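Local coordinates for protein adenylyltransferase VopS (Vibrio parahaemolyticus, PDB 3LET) that transfers AMP from ATP to a threonine of host Rho-family GTPases, preventing effector binding and inhibiting actin assembly in infected cells, at residues R136-L141 against L267-I272; D203-D208 against G251-N256. All coordinates share one frame; numbering follows the deposited sequence.

Contact 1. Residues R136-L141 against L267-I272; sequences RHIEGL and LFAGVI
Ile138 and Leu141 meet Ala269 without an aromatic ring between them; the flat groups stand at the flanks of the contact. The ring of Phe268 has one face occupied by Ile272 CD1, which lies 3.3 Å above the ring plane and is shifted toward its rim, a packing one turn apart within the same helix. The Phe268 side chain also touches Leu310 and Glu307 of helix 304-311, and Arg286. The His137 imidazole passes beside the interface to reach the same helix, where NE2 hydrogen-bonds to Leu310 O.

The contact itself is aliphatic. Leu141 CD1 presses on the methyl of Ala269, with CD1 to CB at 3.3 Å, tighter than usual van der Waals contact. Ile138 meets the backbone of the other helix rather than a long side chain: its CD1 is 3.6 Å from Ala269 O. With CG1 beside the backbone N (chi1 -66°), the longer branch, CG1-CD1, reaches the carbonyl oxygen of Ala269 while CG2, anti to that N, faces Gly270, 4.3 Å from CG2 to the Gly270 CA. The methyls of Ile138 CG2 and Ala269 CB are looser, at 4.5 Å.

With Ala269 and Gly270 presenting little bulk, the backbones come close, Ile138 CA lying 6.3 Å from Ala269 CA. All four touching residues are buried. The site joins the C-terminal end of helix 113-139 and the residues following it, in the N-terminal family region, to helix 260-274, which leads into the Fic motif loop and its probable ATP-binding residues Gly280, Asn281 and Gly282; the side chains of Ala269 and Arg286 are about 11 Å apart. Since methyls meet one another and the Ala269 oxygen, with no hydrogen bond or charge pair between the segments, cohesion probably rests on close packing and the exclusion of water.

Contact 2. Residues D203-D208 against G251-N256; sequences DLLNMD and GFLKEN
Leu205 and Leu253 reach each other through matching torsions: in both, CG is anti to the carbonyl carbon, and chi2 is near-extended (-176° and 175°). This carries Leu253 CD1 outward, anti to its own CA, to meet the other branch of Leu205, with Leu205 CD2 to Leu253 CD1 at 4.4 Å. Lys254 bends at chi2 (-109°), bringing its CE to 4.4 Å from Leu205 O, while its NZ hydrogen-bonds to Glu250 O in its own helix. Asp203 OD2 and Lys254 NZ are 6.0 Å apart, so any attraction between them would be long-range.

Local turns help to hold Leu205: its N donates to Asp203 OD1 at 2.9 Å from above the carboxylate plane, closing an Asx turn, and Leu205 itself centres an inverse gamma turn. Asn206 then N-caps helix 207-217, its OD1 bonding to Asn209 N. Within 251-256, Asn256 ND2 bonds to Phe252 O at 3.0 Å, tying off the end of helix 238-255.

The turn entering helix 207-217 thus rests on the last turns of helix 238-255, whose Glu250 OE2 also takes Met207 N, and Leu267 of helix 260-274 packs against both leucines.

From the N terminus, the chain runs down the long helix 113-139, whose end supplies 136-141, then passes 203-208 and 251-256 before returning at 267-272. Contact 1 therefore closes the wider loop, with 125 residues between its segments, and contact 2 closes a shorter one of 42 residues lying wholly within it; the two do not cross. Their centres are 13 Å apart. Leu267, which belongs to 267-272 but takes no part in contact 1 itself, connects them, while Glu139 packs on the Phe252 side chain. Contact 2 fastens elements of the Fic domain to each other, whereas contact 1 joins that domain to the N-terminal region through helix 260-274, which directly follows helix 238-255.

Contact 1. Residues R136-L141 against L267-I272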
loop_
_atom_site.group_PDB
_atom_site.type_symbol
_atom_site.label_atom_id
_atom_site.label_comp_id
_atom_site.label_asym_id
_atom_site.label_seq_id
_atom_site.Cartn_x
_atom_site.Cartn_y
_atom_site.Cartn_z
ATOM N N ARG A 136 5.419 -1.399 13.774
ATOM C CA ARG A 136 5.817 -1.825 15.145
ATOM C C ARG A 136 4.879 -2.951 15.615
ATOM O O ARG A 136 5.315 -3.969 16.190
ATOM C CB ARG A 136 5.760 -0.662 16.141
ATOM C CG ARG A 136 6.797 0.428 15.880
ATOM C CD ARG A 136 6.559 1.736 16.687
ATOM N NE ARG A 136 7.265 2.816 15.996
ATOM C CZ ARG A 136 6.765 4.008 15.708
ATOM N NH1 ARG A 136 5.556 4.357 16.116
ATOM N NH2 ARG A 136 7.515 4.882 15.046
ATOM N N HIS A 137 3.584 -2.780 15.382
ATOM C CA HIS A 137 2.633 -3.777 15.850
ATOM C C HIS A 137 2.776 -5.096 15.075
ATOM O O HIS A 137 2.842 -6.184 15.656
ATOM C CB HIS A 137 1.196 -3.307 15.702
ATOM C CG HIS A 137 0.208 -4.366 16.084
ATOM N ND1 HIS A 137 -0.076 -4.666 17.400
ATOM C CD2 HIS A 137 -0.482 -5.261 15.338
ATOM C CE1 HIS A 137 -0.939 -5.664 17.447
ATOM N NE2 HIS A 137 -1.197 -6.050 16.208
ATOM N N ILE A 138 2.790 -4.985 13.754
ATOM C CA ILE A 138 2.754 -6.158 12.887
ATOM C C ILE A 138 4.046 -6.966 12.947
ATOM O O ILE A 138 3.994 -8.170 13.138
ATOM C CB ILE A 138 2.385 -5.758 11.444
ATOM C CG1 ILE A 138 0.945 -5.242 11.456
ATOM C CG2 ILE A 138 2.523 -6.955 10.515
ATOM C CD1 ILE A 138 0.520 -4.488 10.224
ATOM N N GLU A 139 5.199 -6.316 12.824
ATOM C CA GLU A 139 6.475 -7.020 12.926
ATOM C C GLU A 139 6.734 -7.483 14.376
ATOM O O GLU A 139 7.443 -8.457 14.597
ATOM C CB GLU A 139 7.616 -6.153 12.387
ATOM C CG GLU A 139 7.456 -5.889 10.882
ATOM C CD GLU A 139 8.673 -5.234 10.223
ATOM O OE1 GLU A 139 9.657 -4.914 10.925
ATOM O OE2 GLU A 139 8.642 -5.044 8.986
ATOM N N GLY A 140 6.108 -6.816 15.341
ATOM C CA GLY A 140 6.129 -7.261 16.731
ATOM C C GLY A 140 5.562 -8.666 16.948
ATOM O O GLY A 140 5.890 -9.300 17.957
ATOM N N LEU A 141 4.706 -9.157 16.039
ATOM C CA LEU A 141 4.089 -10.472 16.202
ATOM C C LEU A 141 5.146 -11.571 16.051
ATOM O O LEU A 141 5.038 -12.644 16.630
ATOM C CB LEU A 141 2.962 -10.689 15.175
ATOM C CG LEU A 141 1.785 -9.719 15.204
ATOM C CD1 LEU A 141 0.870 -9.937 13.989
ATOM C CD2 LEU A 141 1.009 -9.887 16.507
ATOM N N LEU A 267 0.067 -13.323 7.674
ATOM C CA LEU A 267 -0.555 -12.782 6.464
ATOM C C LEU A 267 -1.815 -11.989 6.771
ATOM O O LEU A 267 -2.030 -10.914 6.227
ATOM C CB LEU A 267 -0.852 -13.910 5.470
ATOM C CG LEU A 267 0.441 -14.552 4.917
ATOM C CD1 LEU A 267 0.026 -15.740 4.047
ATOM C CD2 LEU A 267 1.287 -13.540 4.098
ATOM N N PHE A 268 -2.649 -12.532 7.639
ATOM C CA PHE A 268 -3.872 -11.854 8.086
ATOM C C PHE A 268 -3.522 -10.494 8.699
ATOM O O PHE A 268 -4.131 -9.468 8.376
ATOM C CB PHE A 268 -4.579 -12.756 9.128
ATOM C CG PHE A 268 -5.780 -12.115 9.782
ATOM C CD1 PHE A 268 -7.075 -12.394 9.329
ATOM C CD2 PHE A 268 -5.610 -11.249 10.863
ATOM C CE1 PHE A 268 -8.156 -11.823 9.900
ATOM C CE2 PHE A 268 -6.704 -10.672 11.459
ATOM C CZ PHE A 268 -7.989 -10.944 10.970
ATOM N N ALA A 269 -2.541 -10.479 9.599
ATOM C CA ALA A 269 -2.139 -9.244 10.274
ATOM C C ALA A 269 -1.623 -8.226 9.264
ATOM O O ALA A 269 -1.904 -7.028 9.361
ATOM C CB ALA A 269 -1.016 -9.541 11.326
ATOM N N GLY A 270 -0.811 -8.695 8.330
ATOM C CA GLY A 270 -0.198 -7.807 7.355
ATOM C C GLY A 270 -1.196 -7.157 6.431
ATOM O O GLY A 270 -1.119 -5.950 6.146
ATOM N N VAL A 271 -2.117 -7.944 5.895
ATOM C CA VAL A 271 -3.094 -7.389 4.960
ATOM C C VAL A 271 -3.990 -6.371 5.655
ATOM O O VAL A 271 -4.215 -5.280 5.158
ATOM C CB VAL A 271 -4.021 -8.482 4.375
ATOM C CG1 VAL A 271 -5.118 -7.822 3.502
ATOM C CG2 VAL A 271 -3.203 -9.464 3.577
ATOM N N ILE A 272 -4.530 -6.734 6.814
ATOM C CA ILE A 272 -5.543 -5.894 7.413
ATOM C C ILE A 272 -4.857 -4.759 8.154
ATOM O O ILE A 272 -5.304 -3.607 8.102
ATOM C CB ILE A 272 -6.473 -6.687 8.362
ATOM C CG1 ILE A 272 -7.305 -7.697 7.551
ATOM C CG2 ILE A 272 -7.422 -5.745 9.099
ATOM C CD1 ILE A 272 -7.939 -8.804 8.442
#

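Contact 2. Residues D203-D208 against G251-N256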
loop_
_atom_site.group_PDB
_atom_site.type_symbol
_atom_site.label_atom_id
_atom_site.label_comp_id
_atom_site.label_asym_id
_atom_site.label_seq_id
_atom_site.Cartn_x
_atom_site.Cartn_y
_atom_site.Cartn_z
ATOM N N ASP A 203 2.513 -18.932 -4.969
ATOM C CA ASP A 203 3.232 -18.272 -3.893
ATOM C C ASP A 203 2.433 -17.093 -3.346
ATOM O O ASP A 203 2.110 -16.181 -4.093
ATOM C CB ASP A 203 4.574 -17.770 -4.422
ATOM C CG ASP A 203 5.495 -17.265 -3.310
ATOM O OD1 ASP A 203 5.114 -17.334 -2.115
ATOM O OD2 ASP A 203 6.614 -16.807 -3.630
ATOM N N LEU A 204 2.119 -17.120 -2.049
ATOM C CA LEU A 204 1.388 -16.044 -1.408
ATOM C C LEU A 204 2.294 -14.868 -1.062
ATOM O O LEU A 204 1.806 -13.758 -0.840
ATOM C CB LEU A 204 0.739 -16.556 -0.112
ATOM C CG LEU A 204 -0.157 -17.791 -0.300
ATOM C CD1 LEU A 204 -0.782 -18.179 1.016
ATOM C CD2 LEU A 204 -1.230 -17.497 -1.359
ATOM N N LEU A 205 3.601 -15.096 -1.009
ATOM C CA LEU A 205 4.519 -14.034 -0.591
ATOM C C LEU A 205 4.973 -13.282 -1.827
ATOM O O LEU A 205 6.170 -13.222 -2.159
ATOM C CB LEU A 205 5.727 -14.633 0.133
ATOM C CG LEU A 205 5.280 -15.451 1.350
ATOM C CD1 LEU A 205 6.498 -15.970 2.126
ATOM C CD2 LEU A 205 4.381 -14.662 2.258
ATOM N N ASN A 206 3.989 -12.761 -2.544
ATOM C CA ASN A 206 4.222 -12.185 -3.854
ATOM C C ASN A 206 3.050 -11.233 -4.079
ATOM O O ASN A 206 1.914 -11.679 -4.214
ATOM C CB ASN A 206 4.292 -13.311 -4.891
ATOM C CG ASN A 206 4.447 -12.798 -6.305
ATOM O OD1 ASN A 206 3.745 -11.882 -6.709
ATOM N ND2 ASN A 206 5.376 -13.385 -7.062
ATOM N N MET A 207 3.301 -9.914 -4.096
ATOM C CA MET A 207 2.187 -8.965 -4.094
ATOM C C MET A 207 1.410 -9.049 -5.408
ATOM O O MET A 207 0.183 -8.851 -5.418
ATOM C CB MET A 207 2.709 -7.528 -3.839
ATOM C CG MET A 207 1.635 -6.476 -3.673
ATOM S SD MET A 207 0.590 -6.824 -2.244
ATOM C CE MET A 207 -0.656 -5.551 -2.417
ATOM N N ASP A 208 2.096 -9.330 -6.509
ATOM C CA ASP A 208 1.392 -9.466 -7.789
ATOM C C ASP A 208 0.379 -10.616 -7.691
ATOM O O ASP A 208 -0.765 -10.499 -8.139
ATOM C CB ASP A 208 2.360 -9.775 -8.920
ATOM C CG ASP A 208 3.048 -8.536 -9.462
ATOM O OD1 ASP A 208 2.591 -7.420 -9.158
ATOM O OD2 ASP A 208 4.041 -8.684 -10.211
ATOM N N GLY A 251 9.673 -9.278 1.643
ATOM C CA GLY A 251 10.889 -8.872 2.359
ATOM C C GLY A 251 10.901 -9.395 3.787
ATOM O O GLY A 251 11.581 -10.374 4.069
ATOM N N PHE A 252 10.096 -8.807 4.668
ATOM C CA PHE A 252 10.162 -9.153 6.091
ATOM C C PHE A 252 9.946 -10.666 6.364
ATOM O O PHE A 252 10.716 -11.286 7.092
ATOM C CB PHE A 252 9.145 -8.365 6.905
ATOM C CG PHE A 252 9.221 -8.647 8.386
ATOM C CD1 PHE A 252 10.248 -8.106 9.149
ATOM C CD2 PHE A 252 8.277 -9.440 9.001
ATOM C CE1 PHE A 252 10.331 -8.357 10.513
ATOM C CE2 PHE A 252 8.353 -9.706 10.379
ATOM C CZ PHE A 252 9.376 -9.159 11.125
ATOM N N LEU A 253 8.910 -11.257 5.782
ATOM C CA LEU A 253 8.592 -12.667 6.068
ATOM C C LEU A 253 9.563 -13.640 5.398
ATOM O O LEU A 253 9.540 -14.833 5.682
ATOM C CB LEU A 253 7.151 -12.998 5.681
ATOM C CG LEU A 253 6.113 -12.288 6.552
ATOM C CD1 LEU A 253 4.681 -12.543 6.070
ATOM C CD2 LEU A 253 6.277 -12.725 8.035
ATOM N N LYS A 254 10.415 -13.124 4.516
ATOM C CA LYS A 254 11.517 -13.899 3.938
ATOM C C LYS A 254 12.820 -13.782 4.766
ATOM O O LYS A 254 13.534 -14.765 4.955
ATOM C CB LYS A 254 11.768 -13.440 2.494
ATOM C CG LYS A 254 10.562 -13.573 1.559
ATOM C CD LYS A 254 10.739 -14.699 0.525
ATOM C CE LYS A 254 10.193 -14.325 -0.884
ATOM N NZ LYS A 254 10.759 -13.022 -1.469
ATOM N N GLU A 255 13.132 -12.589 5.262
ATOM C CA GLU A 255 14.346 -12.375 6.063
ATOM C C GLU A 255 14.187 -12.959 7.460
ATOM O O GLU A 255 15.163 -13.289 8.130
ATOM C CB GLU A 255 14.642 -10.881 6.209
ATOM C CG GLU A 255 14.652 -10.118 4.912
ATOM C CD GLU A 255 16.025 -10.067 4.294
ATOM O OE1 GLU A 255 16.859 -10.929 4.647
ATOM O OE2 GLU A 255 16.269 -9.163 3.461
ATOM N N ASN A 256 12.939 -13.044 7.899
ATOM C CA ASN A 256 12.602 -13.516 9.231
ATOM C C ASN A 256 11.496 -14.556 9.063
ATOM O O ASN A 256 10.327 -14.256 9.290
ATOM C CB ASN A 256 12.100 -12.357 10.092
ATOM C CG ASN A 256 12.969 -11.120 9.970
ATOM O OD1 ASN A 256 14.015 -11.022 10.610
ATOM N ND2 ASN A 256 12.540 -10.165 9.139
#